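Long-range contacts in ATP phosphoribosyltransferase (Methanobacterium thermoautotrophicum, PDB 2VD3), which probably catalyses the magnesium-dependent condensation of ATP with 5-phosphoribose 1-diphosphate, the first step of histidine biosynthesis: residues A66-V77 against L180-N189; R204-D212 against V281-P289. One frame throughout, in Å; residues are numbered along the deposited sequence. Where two conformers were deposited one is given.

Contact 1 of 2, residues A66-V77 against L180-N189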
# COMPACT_ATOMS: atom_id res chain seq x y z
N ALA A 66 3.41 -6.62 29.71
CA ALA A 66 3.86 -7.89 29.14
C ALA A 66 4.86 -8.53 30.10
O ALA A 66 5.71 -7.85 30.67
CB ALA A 66 4.52 -7.66 27.78
N ASP A 67 4.76 -9.84 30.27
CA ASP A 67 5.71 -10.59 31.09
C ASP A 67 7.07 -10.70 30.44
O ASP A 67 8.10 -10.66 31.12
CB ASP A 67 5.18 -11.99 31.36
CG ASP A 67 3.79 -11.97 31.89
OD1 ASP A 67 3.63 -11.72 33.10
OD2 ASP A 67 2.85 -12.20 31.10
N LEU A 68 7.05 -10.85 29.12
CA LEU A 68 8.25 -11.04 28.32
C LEU A 68 8.12 -10.21 27.05
O LEU A 68 7.01 -9.86 26.63
CB LEU A 68 8.43 -12.52 27.95
CG LEU A 68 8.55 -13.59 29.05
CD1 LEU A 68 8.12 -14.96 28.54
CD2 LEU A 68 9.95 -13.66 29.57
N GLY A 69 9.27 -9.89 26.45
CA GLY A 69 9.29 -9.16 25.19
C GLY A 69 10.43 -9.62 24.32
O GLY A 69 11.39 -10.19 24.81
N ILE A 70 10.30 -9.40 23.02
CA ILE A 70 11.37 -9.67 22.08
C ILE A 70 11.59 -8.34 21.41
O ILE A 70 10.69 -7.84 20.74
CB ILE A 70 10.95 -10.71 21.03
CG1 ILE A 70 10.72 -12.09 21.68
CG2 ILE A 70 11.98 -10.78 19.87
CD1 ILE A 70 10.15 -13.14 20.73
N THR A 71 12.75 -7.73 21.63
CA THR A 71 13.06 -6.45 20.99
C THR A 71 14.56 -6.22 20.89
O THR A 71 15.35 -7.05 21.34
CB THR A 71 12.30 -5.24 21.65
OG1 THR A 71 12.47 -4.07 20.84
CG2 THR A 71 12.78 -4.95 23.06
N GLY A 72 14.95 -5.10 20.30
CA GLY A 72 16.35 -4.80 20.03
C GLY A 72 17.01 -4.22 21.25
O GLY A 72 16.39 -3.47 21.99
N TYR A 73 18.28 -4.57 21.45
CA TYR A 73 19.08 -4.09 22.58
C TYR A 73 19.22 -2.57 22.56
O TYR A 73 19.18 -1.93 23.61
CB TYR A 73 20.45 -4.76 22.57
CG TYR A 73 21.35 -4.40 23.74
CD1 TYR A 73 21.00 -4.74 25.05
CD2 TYR A 73 22.55 -3.73 23.53
CE1 TYR A 73 21.83 -4.41 26.11
CE2 TYR A 73 23.38 -3.39 24.59
CZ TYR A 73 23.02 -3.74 25.88
OH TYR A 73 23.84 -3.40 26.93
N ASP A 74 19.38 -1.99 21.37
CA ASP A 74 19.45 -0.54 21.24
C ASP A 74 18.24 0.16 21.86
O ASP A 74 18.38 1.16 22.56
CB ASP A 74 19.63 -0.12 19.78
CG ASP A 74 18.63 -0.79 18.83
OD1 ASP A 74 18.81 -0.63 17.61
OD2 ASP A 74 17.67 -1.46 19.27
N LEU A 75 17.06 -0.39 21.61
CA LEU A 75 15.81 0.19 22.10
C LEU A 75 15.72 0.04 23.62
O LEU A 75 15.39 0.99 24.31
CB LEU A 75 14.59 -0.41 21.36
CG LEU A 75 14.61 -0.25 19.82
CD1 LEU A 75 13.48 -1.00 19.13
CD2 LEU A 75 14.61 1.21 19.38
N ILE A 76 16.08 -1.15 24.12
CA ILE A 76 16.15 -1.41 25.56
C ILE A 76 17.10 -0.42 26.23
O ILE A 76 16.77 0.17 27.26
CB ILE A 76 16.61 -2.87 25.87
CG1 ILE A 76 15.69 -3.89 25.19
CG2 ILE A 76 16.68 -3.10 27.37
CD1 ILE A 76 16.16 -5.33 25.28
N VAL A 77 18.28 -0.21 25.65
CA VAL A 77 19.24 0.71 26.23
C VAL A 77 18.77 2.16 26.14
O VAL A 77 18.89 2.90 27.13
CB VAL A 77 20.65 0.54 25.65
CG1 VAL A 77 21.53 1.73 25.99
CG2 VAL A 77 21.28 -0.74 26.19
N LEU A 180 27.60 1.41 19.91
CA LEU A 180 26.87 0.32 20.54
C LEU A 180 26.69 -0.83 19.56
O LEU A 180 26.38 -0.62 18.39
CB LEU A 180 25.49 0.80 21.03
CG LEU A 180 24.56 -0.19 21.73
CD1 LEU A 180 24.48 0.07 23.24
CD2 LEU A 180 23.19 -0.13 21.12
N GLU A 181 26.90 -2.05 20.06
CA GLU A 181 26.56 -3.25 19.32
C GLU A 181 25.18 -3.69 19.76
O GLU A 181 24.90 -3.81 20.96
CB GLU A 181 27.58 -4.37 19.56
CG GLU A 181 29.04 -3.98 19.33
CD GLU A 181 29.36 -3.65 17.89
OE1 GLU A 181 28.48 -3.80 17.01
OE2 GLU A 181 30.51 -3.23 17.63
N SER A 182 24.31 -3.90 18.79
CA SER A 182 22.94 -4.27 19.09
C SER A 182 22.58 -5.63 18.53
O SER A 182 23.05 -6.05 17.46
CB SER A 182 21.97 -3.22 18.57
OG SER A 182 20.66 -3.54 18.96
N SER A 183 21.72 -6.32 19.27
CA SER A 183 21.22 -7.60 18.86
C SER A 183 19.84 -7.72 19.48
O SER A 183 19.52 -6.99 20.43
CB SER A 183 22.16 -8.69 19.36
OG SER A 183 21.66 -9.98 19.05
N VAL A 184 19.04 -8.63 18.94
CA VAL A 184 17.70 -8.87 19.47
C VAL A 184 17.74 -9.73 20.73
O VAL A 184 18.44 -10.75 20.80
CB VAL A 184 16.76 -9.49 18.40
CG1 VAL A 184 15.41 -9.82 19.02
CG2 VAL A 184 16.57 -8.53 17.24
N LYS A 185 16.97 -9.33 21.73
CA LYS A 185 17.01 -9.99 23.02
C LYS A 185 15.64 -10.50 23.40
O LYS A 185 14.64 -9.97 22.94
CB LYS A 185 17.51 -9.01 24.08
CG LYS A 185 18.81 -8.34 23.74
CD LYS A 185 19.98 -9.30 23.88
CE LYS A 185 21.30 -8.62 23.55
NZ LYS A 185 22.47 -9.49 23.87
N LEU A 186 15.60 -11.56 24.21
CA LEU A 186 14.39 -11.94 24.94
C LEU A 186 14.51 -11.34 26.33
O LEU A 186 15.50 -11.57 27.03
CB LEU A 186 14.25 -13.47 25.05
CG LEU A 186 13.08 -13.98 25.91
CD1 LEU A 186 11.74 -13.83 25.20
CD2 LEU A 186 13.29 -15.43 26.37
N ILE A 187 13.50 -10.57 26.72
CA ILE A 187 13.52 -9.90 28.03
C ILE A 187 12.36 -10.30 28.91
O ILE A 187 11.40 -10.91 28.44
CB ILE A 187 13.58 -8.34 27.93
CG1 ILE A 187 12.41 -7.80 27.11
CG2 ILE A 187 14.93 -7.89 27.39
CD1 ILE A 187 12.26 -6.28 27.17
N ALA A 188 12.44 -9.93 30.19
CA ALA A 188 11.43 -10.33 31.14
C ALA A 188 11.22 -9.30 32.24
O ALA A 188 12.17 -8.64 32.69
CB ALA A 188 11.79 -11.69 31.76
N ASN A 189 9.96 -9.19 32.66
CA ASN A 189 9.60 -8.46 33.84
C ASN A 189 10.12 -9.25 35.05
O ASN A 189 10.07 -10.49 35.06
CB ASN A 189 8.08 -8.30 33.91
CG ASN A 189 7.64 -7.51 35.11
OD1 ASN A 189 7.38 -8.08 36.17
ND2 ASN A 189 7.55 -6.20 34.97
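Two antiparallel strands of the large mixed sheet in the periplasmic-binding-protein-like part of the enzyme, Leu68-Gly72 and Val184-Ala188, run side by side, and the first leads directly into helix 73-79. Gly69 and Thr71 each form a hydrogen-bonded pair, with Ile187 and Lys185. The bond from Lys185 N to Thr71 O is short (2.8 Å) and nearly straight (175°), whereas Gly69 N reaches Ile187 O from above the carbonyl plane. Asn189 N extends the series to Asp67 O.

The two sheet faces are packed differently. On one, Leu68 CD2 touches Ala188 CB at 3.5 Å, Ile70 CG2 meets Val184 CG1, and Leu186 CD1 reaches across to Ile70 CG1; Leu86 of the neighbouring strand 84-88 packs beside Leu68, Leu186 and Ala188. On the other, Ile187 passes CG1 over Gly69, which has no side chain, and its CG2 meets Ile76 CD1 tip to tip at 3.5 Å.

At the turn into the helix, Tyr73 N binds Ser183 O (2.9 Å). With CG anti to the backbone N (chi1 -177°), the Tyr73 ring is carried out along strand 180-182, with Ser182 CA at its edge and CE2 3.9 Å from Leu180 CD1. Lys185 lies alongside Tyr73, its ammonium salt-bridged to Asp88. Asp74, the second residue of the helix, donates its N-H to Ser182 OG at 3.1 Å.

Contact 2 of 2, residues R204-D212 against V281-P289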
# COMPACT_ATOMS: atom_id res chain seq x y z
N ARG A 204 11.59 -20.33 27.54
CA ARG A 204 13.02 -20.05 27.42
C ARG A 204 13.79 -21.27 26.91
O ARG A 204 14.66 -21.13 26.06
CB ARG A 204 13.58 -19.60 28.77
CG ARG A 204 14.92 -18.91 28.72
CD ARG A 204 15.33 -18.55 30.13
NE ARG A 204 16.64 -17.91 30.21
CZ ARG A 204 17.21 -17.51 31.35
NH1 ARG A 204 18.40 -16.93 31.32
NH2 ARG A 204 16.59 -17.69 32.51
N THR A 205 13.48 -22.46 27.43
CA THR A 205 14.10 -23.69 26.93
C THR A 205 13.77 -23.90 25.45
O THR A 205 14.64 -24.26 24.66
CB THR A 205 13.70 -24.94 27.75
OG1 THR A 205 13.84 -24.66 29.15
CG2 THR A 205 14.58 -26.14 27.40
N GLY A 206 12.51 -23.66 25.07
CA GLY A 206 12.05 -23.84 23.69
C GLY A 206 12.80 -22.94 22.74
O GLY A 206 13.36 -23.40 21.74
N ILE A 207 12.81 -21.65 23.07
CA ILE A 207 13.55 -20.63 22.33
C ILE A 207 15.07 -20.87 22.35
O ILE A 207 15.72 -20.84 21.29
CB ILE A 207 13.19 -19.21 22.85
CG1 ILE A 207 11.89 -18.72 22.21
CG2 ILE A 207 14.34 -18.22 22.61
CD1 ILE A 207 11.27 -17.51 22.86
N ARG A 208 15.62 -21.13 23.53
CA ARG A 208 17.07 -21.37 23.65
C ARG A 208 17.47 -22.54 22.76
O ARG A 208 18.48 -22.47 22.07
CB ARG A 208 17.49 -21.59 25.11
CG ARG A 208 19.00 -21.53 25.40
CD ARG A 208 19.74 -20.53 24.49
NE ARG A 208 21.10 -20.21 24.94
CZ ARG A 208 22.12 -19.95 24.12
NH1 ARG A 208 23.31 -19.66 24.62
NH2 ARG A 208 21.97 -19.98 22.81
N GLY A 209 16.64 -23.59 22.75
CA GLY A 209 16.79 -24.73 21.85
C GLY A 209 16.84 -24.42 20.36
O GLY A 209 17.62 -25.03 19.63
N VAL A 210 16.03 -23.48 19.90
CA VAL A 210 16.03 -23.06 18.49
C VAL A 210 17.31 -22.30 18.13
O VAL A 210 17.81 -22.42 17.01
CB VAL A 210 14.77 -22.21 18.14
CG1 VAL A 210 14.89 -21.55 16.77
CG2 VAL A 210 13.53 -23.07 18.20
N ILE A 211 17.83 -21.54 19.09
CA ILE A 211 19.04 -20.76 18.88
C ILE A 211 20.28 -21.64 18.77
O ILE A 211 21.19 -21.35 18.00
CB ILE A 211 19.25 -19.72 20.01
CG1 ILE A 211 18.25 -18.57 19.84
CG2 ILE A 211 20.67 -19.16 19.99
CD1 ILE A 211 18.05 -17.81 21.10
N ASP A 212 20.30 -22.72 19.55
CA ASP A 212 21.42 -23.65 19.50
C ASP A 212 21.36 -24.55 18.27
O ASP A 212 22.34 -25.22 17.95
CB ASP A 212 21.47 -24.50 20.78
CG ASP A 212 21.75 -23.67 22.03
OD1 ASP A 212 22.42 -22.62 21.92
OD2 ASP A 212 21.30 -24.09 23.12
N VAL A 281 21.08 -33.70 3.87
CA VAL A 281 21.14 -32.70 4.91
C VAL A 281 19.71 -32.47 5.35
O VAL A 281 18.89 -32.00 4.57
CB VAL A 281 21.80 -31.40 4.41
CG1 VAL A 281 22.00 -30.43 5.57
CG2 VAL A 281 23.16 -31.70 3.75
N VAL A 282 19.42 -32.86 6.59
CA VAL A 282 18.07 -32.83 7.16
C VAL A 282 18.03 -31.70 8.20
O VAL A 282 18.98 -31.55 8.98
CB VAL A 282 17.75 -34.19 7.85
CG1 VAL A 282 16.33 -34.23 8.40
CG2 VAL A 282 17.96 -35.35 6.90
N PRO A 283 16.95 -30.90 8.23
CA PRO A 283 16.89 -29.79 9.18
C PRO A 283 16.68 -30.26 10.63
O PRO A 283 16.05 -31.30 10.87
CB PRO A 283 15.68 -28.99 8.72
CG PRO A 283 14.79 -29.99 8.07
CD PRO A 283 15.72 -30.97 7.40
N ILE A 284 17.23 -29.49 11.56
CA ILE A 284 17.01 -29.70 12.98
C ILE A 284 16.32 -28.46 13.55
O ILE A 284 16.84 -27.35 13.42
CB ILE A 284 18.34 -29.98 13.74
CG1 ILE A 284 19.04 -31.23 13.18
CG2 ILE A 284 18.09 -30.12 15.24
CD1 ILE A 284 20.45 -31.48 13.73
N GLU A 285 15.17 -28.64 14.20
CA GLU A 285 14.44 -27.50 14.74
C GLU A 285 15.00 -27.00 16.08
O GLU A 285 15.14 -25.79 16.30
CB GLU A 285 12.96 -27.85 14.86
CG GLU A 285 12.04 -26.65 14.90
CD GLU A 285 10.58 -27.05 15.00
OE1 GLU A 285 9.80 -26.72 14.09
OE2 GLU A 285 10.21 -27.71 16.00
N ARG A 286 15.32 -27.92 16.98
CA ARG A 286 15.79 -27.58 18.33
C ARG A 286 16.90 -28.53 18.74
O ARG A 286 16.81 -29.74 18.50
CB ARG A 286 14.66 -27.74 19.34
CG ARG A 286 13.70 -26.58 19.42
CD ARG A 286 12.41 -26.97 20.14
NE ARG A 286 11.31 -27.16 19.20
CZ ARG A 286 10.08 -27.54 19.54
NH1 ARG A 286 9.76 -27.79 20.81
NH2 ARG A 286 9.15 -27.67 18.61
N ILE A 287 17.94 -27.98 19.36
CA ILE A 287 18.96 -28.79 20.01
C ILE A 287 19.02 -28.45 21.49
O ILE A 287 19.01 -27.28 21.87
CB ILE A 287 20.36 -28.62 19.35
CG1 ILE A 287 20.28 -28.96 17.86
CG2 ILE A 287 21.41 -29.48 20.06
CD1 ILE A 287 21.59 -28.81 17.13
N ILE A 288 19.05 -29.48 22.34
CA ILE A 288 19.25 -29.31 23.78
C ILE A 288 20.41 -30.21 24.19
O ILE A 288 20.25 -31.43 24.29
CB ILE A 288 17.99 -29.68 24.60
CG1 ILE A 288 16.68 -29.28 23.88
CG2 ILE A 288 18.09 -29.12 26.06
CD1 ILE A 288 16.23 -27.85 24.12
N PRO A 289 21.60 -29.60 24.43
CA PRO A 289 22.82 -30.40 24.56
C PRO A 289 22.80 -31.32 25.77
O PRO A 289 22.31 -30.96 26.84
CB PRO A 289 23.92 -29.33 24.69
CG PRO A 289 23.29 -28.05 24.17
CD PRO A 289 21.86 -28.16 24.60
OXT PRO A 289 23.28 -32.46 25.68
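Thr205 meets Ile288 at about a right angle, its CG2 4.1 Å from Ile288 CD1, while its hydroxyl is hydrogen-bonded to Glu201 O within the same helix. The next residue, Gly206, has its O 4.0 Å from Arg286 CD. One turn on from Gly206, Gly209 makes the hydrogen bond of the contact: its O accepts Ile287 N at 3.0 Å, the donor lying above the carbonyl plane, and Arg286 CA-H points at the same oxygen. In return Gly209 CA-H faces Ile287 O. Because Gly209 has no side chain, Ile288 CD1 can settle 3.9 Å from its CA.

The helical segment 204-212 thus lies across strand 286-288, their axes at 102°. This strand follows the last strand of the C-terminal beta-alpha-beta-beta-alpha-beta domain, a ferredoxin-like fold, and pairs antiparallel with a strand of a second subunit.

Val210 CG2 touches Arg286 CG at 3.7 Å, the two side chains crossing obliquely. Bent at chi3 (-104°), Arg286 turns its guanidinium to Glu285, where NH2 meets OE2 at 2.8 Å, on the syn side but tilted from the carboxylate plane; in the second subunit Arg217 pairs with Glu285 and Glu261 with Arg286. At Asp212, O rests 3.8 Å from Ile287 CD1, and CB sits near Ile287 O. Ile287 also packs on Met238, a residue of the bound-histidine pocket.

Contact 1 is a largely buried pairing of neighbouring strands within one sheet, whereas contact 2 is a smaller, partly exposed seam between a helix and a strand near the C-terminus. The chemistry follows: contact 1 combines repeated backbone hydrogen bonds with aliphatic layers on both faces, while contact 2 has one backbone hydrogen bond across its segments, glycine-mediated close packing and a charged cluster shared with a second subunit. No other subunit touches the segments of contact 1. The two share no helix or strand, but the chain leaves 180-189 through helix 190-195 and enters the helix of contact 2, so they follow one another in sequence, their centres about 21 Å apart.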